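Local coordinates for protein putative branched-chain amino acid ABC transporter (Chromobacterium violaceum, PDB 4PYR) that is of uncertain function but belongs to the LppC lipoprotein family, may act as an enzyme regulator, and binds glutathione in a pocket, at residues G5-P9 / V22-V26; T44-V49 / S71-L75; Y52-V56 / S78-T83; I255-L260 / V273-T279. All coordinates share one frame; numbering follows the deposited sequence.

Four contacts along this chain illustrate how an alpha/beta protein ties successive elements together. Interaction 1 closes first, bringing helix 16-33 back onto strand 2-8 across a short intervening loop and helical turns. Interactions 2 and 3 follow and cross: both start on helix 48-57 or the turn leading into it, and their partners, S71-L75 and S78-T83, alternate with them along the chain. They share packing, L75 lying against Y52, and I7 of interaction 1 touches Y52 and A55. Interaction 4 closes last and separately, joining helix 245-265 to strand 274-277, yet I255 and Y258 rest on helix 16-33, so it touches interaction 1.

Interaction 1: G5-P9 / V22-V26; sequences GVILP and VRSGV
The guanidinium of R23 has CB of L8 over one of its faces, while the carbonyl oxygen of V6 lies at its edge, close to the plane. The carbonyl carbon of I7 meets the group obliquely. NH1 of R23 donates to V6 O at 3.1 Å, with an N-H...O angle of 152°. The donor stands 57° above the carbonyl plane of V6, so the bond does not follow a lone pair. NH2 adds only weak bonds to V6 O and to L8 O; its stronger partner is the backbone oxygen of V41 in the neighbouring strand 36-42, and D42 is a distant, weak ion-pair partner. The guanidinium therefore bridges two adjacent strands through their backbone oxygens. It gets there because the R23 chain is extended from CG to NE, with CG anti to the carbonyl carbon (chi1 -80°), and it runs alongside V6 and L8, pointing the opposite way to both side chains. The aliphatic part is used as well, since R23 CG packs 3.7 Å from L8 CD1.

Beside this polar grip lie two apolar contacts. CG2 of V6 and CG1 of V26 meet tip to tip at 4.1 Å. L8 CD1 approaches V22 CG1 at 3.9 Å, the two side chains crossing at about a right angle. Strand and helix run nearly antiparallel, as expected where a helix returns over the sheet: the contact belongs to the beta-alpha-beta unit of strand 2-8, helix 16-33 and strand 36-42, in the parallel-sheet lobe of a periplasmic-binding-protein-like fold.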
loop_
_atom_site.group_PDB
_atom_site.type_symbol
_atom_site.label_atom_id
_atom_site.label_comp_id
_atom_site.label_asym_id
_atom_site.label_seq_id
_atom_site.Cartn_x
_atom_site.Cartn_y
_atom_site.Cartn_z
ATOM N N GLY A 5 0.121 -0.615 -21.877
ATOM C CA GLY A 5 -1.320 -0.768 -21.929
ATOM C C GLY A 5 -1.820 -0.570 -20.532
ATOM O O GLY A 5 -1.333 -1.196 -19.607
ATOM N N VAL A 6 -2.749 0.372 -20.372
ATOM C CA VAL A 6 -3.323 0.700 -19.056
ATOM C C VAL A 6 -4.738 0.121 -19.059
ATOM O O VAL A 6 -5.623 0.668 -19.683
ATOM C CB VAL A 6 -3.325 2.207 -18.813
ATOM C CG1 VAL A 6 -3.774 2.453 -17.363
ATOM C CG2 VAL A 6 -1.961 2.821 -19.057
ATOM N N ILE A 7 -4.900 -1.040 -18.430
ATOM C CA ILE A 7 -6.092 -1.857 -18.538
ATOM C C ILE A 7 -6.733 -1.930 -17.163
ATOM O O ILE A 7 -6.359 -2.727 -16.301
ATOM C CB ILE A 7 -5.696 -3.278 -19.041
ATOM C CG1 ILE A 7 -4.962 -3.099 -20.367
ATOM C CG2 ILE A 7 -6.931 -4.107 -19.242
ATOM C CD1 ILE A 7 -4.540 -4.361 -21.068
ATOM N N LEU A 8 -7.731 -1.065 -16.974
ATOM C CA LEU A 8 -8.365 -0.863 -15.673
ATOM C C LEU A 8 -9.873 -0.827 -15.868
ATOM O O LEU A 8 -10.359 -0.612 -16.960
ATOM C CB LEU A 8 -7.872 0.407 -15.029
ATOM C CG LEU A 8 -6.373 0.445 -14.706
ATOM C CD1 LEU A 8 -5.913 1.814 -14.230
ATOM C CD2 LEU A 8 -5.976 -0.630 -13.692
ATOM N N PRO A 9 -10.634 -1.075 -14.783
ATOM C CA PRO A 9 -12.096 -1.051 -14.870
ATOM C C PRO A 9 -12.671 0.284 -15.331
ATOM O O PRO A 9 -12.089 1.321 -15.017
ATOM C CB PRO A 9 -12.535 -1.365 -13.428
ATOM C CG PRO A 9 -11.380 -2.074 -12.809
ATOM C CD PRO A 9 -10.164 -1.498 -13.450
ATOM N N VAL A 22 -6.288 6.078 -10.147
ATOM C CA VAL A 22 -5.062 5.427 -10.563
ATOM C C VAL A 22 -4.646 5.903 -11.952
ATOM O O VAL A 22 -3.457 6.252 -12.165
ATOM C CB VAL A 22 -5.228 3.922 -10.542
ATOM C CG1 VAL A 22 -4.012 3.231 -11.136
ATOM C CG2 VAL A 22 -5.473 3.377 -9.125
ATOM N N ARG A 23 -5.588 5.918 -12.889
ATOM C CA ARG A 23 -5.296 6.403 -14.239
ATOM C C ARG A 23 -4.709 7.810 -14.219
ATOM O O ARG A 23 -3.787 8.119 -14.982
ATOM C CB ARG A 23 -6.546 6.394 -15.135
ATOM C CG ARG A 23 -6.917 5.061 -15.708
ATOM C CD ARG A 23 -7.934 5.194 -16.813
ATOM N NE ARG A 23 -8.522 3.929 -17.154
ATOM C CZ ARG A 23 -7.952 3.052 -17.984
ATOM N NH1 ARG A 23 -6.785 3.336 -18.569
ATOM N NH2 ARG A 23 -8.551 1.919 -18.247
ATOM N N SER A 24 -5.244 8.669 -13.359
ATOM C CA SER A 24 -4.809 10.063 -13.346
ATOM C C SER A 24 -3.356 10.140 -12.860
ATOM O O SER A 24 -2.609 11.019 -13.269
ATOM C CB SER A 24 -5.750 10.942 -12.498
ATOM O OG SER A 24 -5.634 10.702 -11.098
ATOM N N GLY A 25 -2.943 9.211 -12.003
ATOM C CA GLY A 25 -1.568 9.159 -11.554
ATOM C C GLY A 25 -0.640 8.640 -12.643
ATOM O O GLY A 25 0.460 9.165 -12.823
ATOM N N VAL A 26 -1.063 7.575 -13.324
ATOM C CA VAL A 26 -0.310 7.048 -14.457
ATOM C C VAL A 26 -0.078 8.127 -15.481
ATOM O O VAL A 26 1.080 8.304 -15.966
ATOM C CB VAL A 26 -1.021 5.846 -15.142
ATOM C CG1 VAL A 26 -0.258 5.385 -16.385
ATOM C CG2 VAL A 26 -1.206 4.691 -14.175
#

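Interaction 2: T44-V49 / S71-L75; sequences TGDNVV and SIVKL
S71 and K74, one helical turn apart on helix 69-75, and V48, at the start of helix 48-57, carry most of this contact. S71 OG receives the backbone N-H of G45 in an almost straight bond, 2.7 Å from G45 N with an N-H...O angle of 170°. The same hydroxyl is hydrogen-bonded to S68 OG. T44 OG1 lies 3.0 Å from S71 OG. In the parallel-sheet lobe of the periplasmic binding protein-like fold, the turn T44-N47 follows strand 36-42 and S71-L75 follows strand 62-64, so the bond joins the segments that leave two strands of one sheet. K74 lays its methylene chain against the turn: CD is 3.7 Å from G45 O. The chain then bends at chi4 (-60°), and K74 NZ and D46 OD1, of opposite charge, stay 5.1 Å apart without contact. V48 reaches the helix with CG1, set between its own backbone N and carbonyl carbon (chi1 73°). That methyl packs 3.8 Å from S71 O and also nears CB of L75. V49 CG2 comes 3.3 Å from K74 O, and CD1 of L75 meets V49 CG2 at 4.1 Å.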
loop_
_atom_site.group_PDB
_atom_site.type_symbol
_atom_site.label_atom_id
_atom_site.label_comp_id
_atom_site.label_asym_id
_atom_site.label_seq_id
_atom_site.Cartn_x
_atom_site.Cartn_y
_atom_site.Cartn_z
ATOM N N THR A 44 -12.417 -5.348 -17.405
ATOM C CA THR A 44 -12.383 -6.076 -16.153
ATOM C C THR A 44 -13.145 -7.378 -16.389
ATOM O O THR A 44 -13.957 -7.468 -17.304
ATOM C CB THR A 44 -13.024 -5.268 -15.000
ATOM O OG1 THR A 44 -12.789 -5.920 -13.748
ATOM C CG2 THR A 44 -14.466 -5.141 -15.192
ATOM N N GLY A 45 -12.828 -8.379 -15.569
ATOM C CA GLY A 45 -13.466 -9.679 -15.559
ATOM C C GLY A 45 -13.660 -10.332 -16.918
ATOM O O GLY A 45 -12.704 -10.681 -17.599
ATOM N N ASP A 46 -14.921 -10.424 -17.313
ATOM C CA ASP A 46 -15.363 -11.152 -18.497
ATOM C C ASP A 46 -14.698 -10.760 -19.830
ATOM O O ASP A 46 -14.736 -11.557 -20.776
ATOM C CB ASP A 46 -16.897 -10.961 -18.636
ATOM C CG ASP A 46 -17.656 -12.241 -18.904
ATOM O OD1 ASP A 46 -17.103 -13.367 -18.813
ATOM O OD2 ASP A 46 -18.856 -12.101 -19.174
ATOM N N ASN A 47 -14.176 -9.536 -19.944
ATOM C CA ASN A 47 -13.487 -9.106 -21.177
ATOM C C ASN A 47 -11.998 -8.796 -21.028
ATOM O O ASN A 47 -11.368 -8.353 -21.989
ATOM C CB ASN A 47 -14.190 -7.893 -21.812
ATOM C CG ASN A 47 -14.067 -6.630 -20.990
ATOM O OD1 ASN A 47 -13.277 -6.510 -20.035
ATOM N ND2 ASN A 47 -14.842 -5.657 -21.382
ATOM N N VAL A 48 -11.454 -9.001 -19.827
ATOM C CA VAL A 48 -10.086 -8.561 -19.527
ATOM C C VAL A 48 -9.097 -9.306 -20.390
ATOM O O VAL A 48 -8.171 -8.708 -20.915
ATOM C CB VAL A 48 -9.751 -8.677 -18.038
ATOM C CG1 VAL A 48 -9.563 -10.125 -17.625
ATOM C CG2 VAL A 48 -8.504 -7.874 -17.720
ATOM N N VAL A 49 -9.320 -10.603 -20.607
ATOM C CA VAL A 49 -8.391 -11.361 -21.444
ATOM C C VAL A 49 -8.444 -10.861 -22.875
ATOM O O VAL A 49 -7.429 -10.624 -23.483
ATOM C CB VAL A 49 -8.684 -12.879 -21.445
ATOM C CG1 VAL A 49 -7.914 -13.578 -22.557
ATOM C CG2 VAL A 49 -8.352 -13.494 -20.096
ATOM N N SER A 71 -10.333 -10.551 -12.032
ATOM C CA SER A 71 -9.683 -10.311 -13.329
ATOM C C SER A 71 -8.257 -10.850 -13.415
ATOM O O SER A 71 -7.814 -11.283 -14.484
ATOM C CB SER A 71 -9.561 -8.802 -13.593
ATOM O OG SER A 71 -10.826 -8.241 -13.794
ATOM N N ILE A 72 -7.526 -10.732 -12.309
ATOM C CA ILE A 72 -6.162 -11.228 -12.233
ATOM C C ILE A 72 -6.100 -12.740 -12.486
ATOM O O ILE A 72 -5.284 -13.181 -13.290
ATOM C CB ILE A 72 -5.494 -10.815 -10.910
ATOM C CG1 ILE A 72 -5.279 -9.300 -10.913
ATOM C CG2 ILE A 72 -4.195 -11.570 -10.697
ATOM C CD1 ILE A 72 -4.890 -8.716 -9.574
ATOM N N VAL A 73 -6.977 -13.500 -11.818
ATOM C CA VAL A 73 -7.060 -14.956 -11.963
ATOM C C VAL A 73 -7.397 -15.375 -13.393
ATOM O O VAL A 73 -6.792 -16.303 -13.936
ATOM C CB VAL A 73 -8.110 -15.552 -11.010
ATOM C CG1 VAL A 73 -8.275 -17.042 -11.264
ATOM C CG2 VAL A 73 -7.701 -15.313 -9.557
ATOM N N LYS A 74 -8.379 -14.704 -13.989
ATOM C CA LYS A 74 -8.799 -14.982 -15.370
ATOM C C LYS A 74 -7.709 -14.711 -16.391
ATOM O O LYS A 74 -7.669 -15.354 -17.438
ATOM C CB LYS A 74 -10.032 -14.132 -15.742
ATOM C CG LYS A 74 -11.296 -14.548 -15.010
ATOM C CD LYS A 74 -12.503 -13.709 -15.428
ATOM C CE LYS A 74 -13.812 -14.328 -14.969
ATOM N NZ LYS A 74 -14.021 -15.673 -15.538
ATOM N N LEU A 75 -6.891 -13.709 -16.109
ATOM C CA LEU A 75 -5.871 -13.209 -17.041
ATOM C C LEU A 75 -4.545 -13.978 -16.994
ATOM O O LEU A 75 -3.907 -14.142 -18.020
ATOM C CB LEU A 75 -5.588 -11.732 -16.778
ATOM C CG LEU A 75 -4.578 -11.004 -17.704
ATOM C CD1 LEU A 75 -5.086 -11.118 -19.143
ATOM C CD2 LEU A 75 -4.320 -9.557 -17.335
#

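Interaction 3: Y52-V56 / S78-T83; sequences YRAAV and SVTVPT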
loop_
_atom_site.group_PDB
_atom_site.type_symbol
_atom_site.label_atom_id
_atom_site.label_comp_id
_atom_site.label_asym_id
_atom_site.label_seq_id
_atom_site.Cartn_x
_atom_site.Cartn_y
_atom_site.Cartn_z
ATOM N N TYR A 52 -6.875 -7.324 -23.071
ATOM C CA TYR A 52 -5.437 -7.503 -22.859
ATOM C C TYR A 52 -4.841 -8.015 -24.154
ATOM O O TYR A 52 -3.875 -7.457 -24.677
ATOM C CB TYR A 52 -5.179 -8.494 -21.716
ATOM C CG TYR A 52 -3.740 -8.781 -21.420
ATOM C CD1 TYR A 52 -3.059 -9.792 -22.105
ATOM C CD2 TYR A 52 -3.066 -8.094 -20.444
ATOM C CE1 TYR A 52 -1.718 -10.083 -21.801
ATOM C CE2 TYR A 52 -1.739 -8.342 -20.133
ATOM C CZ TYR A 52 -1.064 -9.363 -20.811
ATOM O OH TYR A 52 0.269 -9.624 -20.527
ATOM N N ARG A 53 -5.423 -9.080 -24.681
ATOM C CA ARG A 53 -4.954 -9.647 -25.940
ATOM C C ARG A 53 -4.898 -8.609 -27.043
ATOM O O ARG A 53 -3.933 -8.552 -27.780
ATOM C CB ARG A 53 -5.819 -10.821 -26.385
ATOM C CG ARG A 53 -5.527 -12.109 -25.601
ATOM C CD ARG A 53 -6.358 -13.290 -26.015
ATOM N NE ARG A 53 -5.880 -13.839 -27.282
ATOM C CZ ARG A 53 -4.816 -14.623 -27.400
ATOM N NH1 ARG A 53 -4.128 -14.981 -26.325
ATOM N NH2 ARG A 53 -4.446 -15.063 -28.589
ATOM N N ALA A 54 -5.916 -7.755 -27.143
ATOM C CA ALA A 54 -5.916 -6.770 -28.226
ATOM C C ALA A 54 -4.870 -5.639 -28.019
ATOM O O ALA A 54 -4.359 -5.065 -28.996
ATOM C CB ALA A 54 -7.319 -6.196 -28.427
ATOM N N ALA A 55 -4.576 -5.309 -26.761
ATOM C CA ALA A 55 -3.565 -4.306 -26.439
ATOM C C ALA A 55 -2.195 -4.859 -26.892
ATOM O O ALA A 55 -1.446 -4.185 -27.576
ATOM C CB ALA A 55 -3.592 -3.974 -24.953
ATOM N N VAL A 56 -1.929 -6.118 -26.559
ATOM C CA VAL A 56 -0.690 -6.790 -26.970
ATOM C C VAL A 56 -0.588 -6.890 -28.493
ATOM O O VAL A 56 0.466 -6.583 -29.077
ATOM C CB VAL A 56 -0.632 -8.181 -26.317
ATOM C CG1 VAL A 56 0.431 -9.085 -26.967
ATOM C CG2 VAL A 56 -0.368 -8.040 -24.838
ATOM N N SER A 78 -2.856 -16.073 -19.737
ATOM C CA SER A 78 -2.671 -15.382 -21.024
ATOM C C SER A 78 -1.565 -14.312 -20.997
ATOM O O SER A 78 -1.211 -13.726 -22.040
ATOM C CB SER A 78 -4.026 -14.807 -21.503
ATOM O OG SER A 78 -4.988 -15.854 -21.515
ATOM N N VAL A 79 -0.990 -14.096 -19.819
ATOM C CA VAL A 79 0.008 -13.017 -19.646
ATOM C C VAL A 79 1.259 -13.344 -20.433
ATOM O O VAL A 79 1.894 -14.417 -20.258
ATOM C CB VAL A 79 0.309 -12.699 -18.160
ATOM C CG1 VAL A 79 1.584 -11.869 -17.999
ATOM C CG2 VAL A 79 -0.883 -11.940 -17.581
ATOM N N THR A 80 1.556 -12.458 -21.377
ATOM C CA THR A 80 2.712 -12.679 -22.263
ATOM C C THR A 80 3.687 -11.510 -22.346
ATOM O O THR A 80 4.761 -11.659 -22.903
ATOM C CB THR A 80 2.264 -12.958 -23.688
ATOM O OG1 THR A 80 1.452 -11.864 -24.119
ATOM C CG2 THR A 80 1.499 -14.279 -23.766
ATOM N N VAL A 81 3.300 -10.355 -21.819
ATOM C CA VAL A 81 4.227 -9.258 -21.607
ATOM C C VAL A 81 4.230 -8.911 -20.103
ATOM O O VAL A 81 3.292 -9.273 -19.379
ATOM C CB VAL A 81 3.873 -8.008 -22.438
ATOM C CG1 VAL A 81 3.815 -8.330 -23.895
ATOM C CG2 VAL A 81 2.588 -7.320 -21.946
ATOM N N PRO A 82 5.313 -8.289 -19.617
ATOM C CA PRO A 82 5.363 -7.955 -18.209
ATOM C C PRO A 82 4.109 -7.226 -17.823
ATOM O O PRO A 82 3.748 -6.262 -18.501
ATOM C CB PRO A 82 6.618 -7.104 -18.095
ATOM C CG PRO A 82 7.475 -7.518 -19.221
ATOM C CD PRO A 82 6.498 -7.791 -20.336
ATOM N N THR A 83 3.439 -7.712 -16.775
ATOM C CA THR A 83 2.141 -7.175 -16.409
ATOM C C THR A 83 2.120 -6.890 -14.934
ATOM O O THR A 83 2.417 -7.749 -14.118
ATOM C CB THR A 83 1.066 -8.178 -16.829
ATOM O OG1 THR A 83 1.153 -8.331 -18.236
ATOM C CG2 THR A 83 -0.307 -7.726 -16.479
#
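Helix 48-57 sends Y52 and V56 toward the irregular loop S78-T83, whose backbone comes to 7.7 Å between V56 CA and V81 CA. Y52 is the main side chain, its CG anti to the backbone N (chi1 179°), which extends the ring into the bend of the loop. The hydroxyl serves as both donor and acceptor. It donates to T83 OG1, 2.8 Å from Y52 OH, with that oxygen lying in the plane of the ring at its edge. It accepts the backbone N-H of T80, whose nitrogen is 3.2 Å from Y52 OH, and a weaker bond comes from V81 N. T83 OG1 continues the run of hydrogen bonds, donating to V81 O at 2.6 Å. Three residues of the loop thus grip one phenol oxygen, and their backbone curves round the end of the tyrosine.

Apolar atoms fill in around it. V79 CG2 lies 4.1 Å from Y52 CZ, and V81 CG2 lies 3.6 Å from Y52 OH. V56 and V81 pass each other pointing opposite ways, CG2 to CG2, at 4.2 Å. Y52 also touches V63 and I7 of two sheet strands. The contact ties helix 48-57 to the loop that leads from helix 69-75 into strand 83-85, in the N-terminal lobe of this periplasmic-binding-protein-like fold.

Interaction 4: I255-L260 / V273-T279; sequences IDAYRL and VRLDGVT
D256 and R259, on successive turns of helix 245-265, turn toward strand 274-277, an edge strand of the mixed sheet in this periplasmic-binding-protein-like fold, and form a salt-bridge network with D276. Helix and strand segments run nearly antiparallel, at 152°. The carboxylate of D256 faces the turn after the strand: OD1 takes the N-H of V278 on its syn lone pair at 2.8 Å. Its OD2 is bonded by T279 twice, by N from above the carboxylate plane and by OG1 on the anti lone pair, and the D256 and T279 side chains run alongside each other in opposing senses. R259 also donates from NH1 to D256 OD1, which thereby accepts two bonds. Bent at chi3 (62°), R259 grips the carbonyl oxygen of D276 end-on with NH1 and NH2, at 2.9 Å and 3.1 Å, from the same face of the carbonyl plane. D276, centre of an inverse gamma turn, also forms a salt bridge with R259, OD1 being weakly hydrogen-bonded to NH2, the carboxylate and guanidinium planes 73° apart. L260 CD2 packs on V273 CG1 at 3.6 Å. Over one face of the guanidinium sits L275 CD1, 3.7 Å from R259 NH2.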
loop_
_atom_site.group_PDB
_atom_site.type_symbol
_atom_site.label_atom_id
_atom_site.label_comp_id
_atom_site.label_asym_id
_atom_site.label_seq_id
_atom_site.Cartn_x
_atom_site.Cartn_y
_atom_site.Cartn_z
ATOM N N ILE A 255 1.311 6.733 -10.170
ATOM C CA ILE A 255 2.624 7.254 -10.521
ATOM C C ILE A 255 3.613 6.101 -10.481
ATOM O O ILE A 255 4.376 5.921 -11.443
ATOM C CB ILE A 255 3.074 8.356 -9.559
ATOM C CG1 ILE A 255 2.209 9.602 -9.826
ATOM C CG2 ILE A 255 4.568 8.636 -9.672
ATOM C CD1 ILE A 255 2.391 10.680 -8.812
ATOM N N ASP A 256 3.704 5.397 -9.383
ATOM C CA ASP A 256 4.713 4.295 -9.310
ATOM C C ASP A 256 4.427 3.142 -10.275
ATOM O O ASP A 256 5.387 2.493 -10.721
ATOM C CB ASP A 256 4.844 3.771 -7.898
ATOM C CG ASP A 256 5.709 4.649 -7.011
ATOM O OD1 ASP A 256 6.329 5.633 -7.477
ATOM O OD2 ASP A 256 5.794 4.333 -5.824
ATOM N N ALA A 257 3.168 2.913 -10.634
ATOM C CA ALA A 257 2.834 1.827 -11.605
ATOM C C ALA A 257 3.443 2.207 -12.972
ATOM O O ALA A 257 4.029 1.358 -13.656
ATOM C CB ALA A 257 1.315 1.630 -11.714
ATOM N N TYR A 258 3.274 3.479 -13.379
ATOM C CA TYR A 258 3.876 3.981 -14.563
ATOM C C TYR A 258 5.401 3.760 -14.493
ATOM O O TYR A 258 5.995 3.210 -15.435
ATOM C CB TYR A 258 3.622 5.457 -14.741
ATOM C CG TYR A 258 4.397 5.981 -15.926
ATOM C CD1 TYR A 258 3.849 5.967 -17.169
ATOM C CD2 TYR A 258 5.687 6.522 -15.789
ATOM C CE1 TYR A 258 4.552 6.483 -18.278
ATOM C CE2 TYR A 258 6.395 7.003 -16.876
ATOM C CZ TYR A 258 5.826 6.965 -18.109
ATOM O OH TYR A 258 6.523 7.409 -19.216
ATOM N N ARG A 259 6.030 4.156 -13.373
ATOM C CA ARG A 259 7.479 4.097 -13.274
ATOM C C ARG A 259 7.998 2.686 -13.328
ATOM O O ARG A 259 9.005 2.435 -13.994
ATOM C CB ARG A 259 7.978 4.797 -12.036
ATOM C CG ARG A 259 7.580 6.298 -12.014
ATOM C CD ARG A 259 7.860 7.017 -10.680
ATOM N NE ARG A 259 9.276 7.028 -10.340
ATOM C CZ ARG A 259 9.796 7.023 -9.130
ATOM N NH1 ARG A 259 9.025 6.978 -8.045
ATOM N NH2 ARG A 259 11.099 7.072 -8.977
ATOM N N LEU A 260 7.328 1.793 -12.612
ATOM C CA LEU A 260 7.702 0.358 -12.637
ATOM C C LEU A 260 7.483 -0.265 -13.991
ATOM O O LEU A 260 8.335 -1.046 -14.460
ATOM C CB LEU A 260 6.932 -0.439 -11.610
ATOM C CG LEU A 260 7.398 -0.384 -10.196
ATOM C CD1 LEU A 260 6.410 -1.210 -9.370
ATOM C CD2 LEU A 260 8.782 -0.950 -10.062
ATOM N N VAL A 273 14.534 -5.199 -10.668
ATOM C CA VAL A 273 13.832 -3.924 -10.690
ATOM C C VAL A 273 13.624 -3.448 -9.259
ATOM O O VAL A 273 13.079 -4.188 -8.427
ATOM C CB VAL A 273 12.485 -4.010 -11.440
ATOM C CG1 VAL A 273 11.716 -2.703 -11.313
ATOM C CG2 VAL A 273 12.706 -4.324 -12.911
ATOM N N ARG A 274 14.133 -2.247 -8.977
ATOM C CA ARG A 274 13.945 -1.567 -7.715
ATOM C C ARG A 274 13.542 -0.134 -8.051
ATOM O O ARG A 274 13.853 0.349 -9.124
ATOM C CB ARG A 274 15.235 -1.551 -6.914
ATOM C CG ARG A 274 15.825 -2.939 -6.650
ATOM C CD ARG A 274 16.406 -3.065 -5.255
ATOM N NE ARG A 274 16.776 -4.450 -4.932
ATOM C CZ ARG A 274 17.255 -4.856 -3.758
ATOM N NH1 ARG A 274 17.443 -3.995 -2.768
ATOM N NH2 ARG A 274 17.542 -6.149 -3.574
ATOM N N LEU A 275 12.837 0.536 -7.147
ATOM C CA LEU A 275 12.383 1.907 -7.397
ATOM C C LEU A 275 12.319 2.717 -6.108
ATOM O O LEU A 275 11.838 2.220 -5.115
ATOM C CB LEU A 275 10.966 1.894 -7.990
ATOM C CG LEU A 275 10.427 3.210 -8.590
ATOM C CD1 LEU A 275 11.165 3.512 -9.867
ATOM C CD2 LEU A 275 8.919 3.237 -8.813
ATOM N N ASP A 276 12.788 3.964 -6.167
ATOM C CA ASP A 276 12.511 4.970 -5.124
ATOM C C ASP A 276 11.094 5.512 -5.334
ATOM O O ASP A 276 10.876 6.613 -5.875
ATOM C CB ASP A 276 13.594 6.076 -5.078
ATOM C CG ASP A 276 13.690 6.921 -6.353
ATOM O OD1 ASP A 276 13.438 6.403 -7.450
ATOM O OD2 ASP A 276 14.028 8.129 -6.253
ATOM N N GLY A 277 10.124 4.689 -4.967
ATOM C CA GLY A 277 8.757 4.922 -5.302
ATOM C C GLY A 277 8.211 6.090 -4.481
ATOM O O GLY A 277 8.627 6.307 -3.338
ATOM N N VAL A 278 7.294 6.818 -5.079
ATOM C CA VAL A 278 6.526 7.785 -4.276
ATOM C C VAL A 278 5.655 7.067 -3.244
ATOM O O VAL A 278 5.271 7.678 -2.248
ATOM C CB VAL A 278 5.696 8.783 -5.096
ATOM C CG1 VAL A 278 6.563 9.581 -6.014
ATOM C CG2 VAL A 278 4.538 8.105 -5.845
ATOM N N THR A 279 5.400 5.754 -3.445
ATOM C CA THR A 279 4.591 4.978 -2.516
ATOM C C THR A 279 5.470 4.237 -1.523
ATOM O O THR A 279 4.945 3.601 -0.591
ATOM C CB THR A 279 3.703 3.929 -3.229
ATOM O OG1 THR A 279 4.550 2.901 -3.807
ATOM C CG2 THR A 279 2.810 4.551 -4.231
#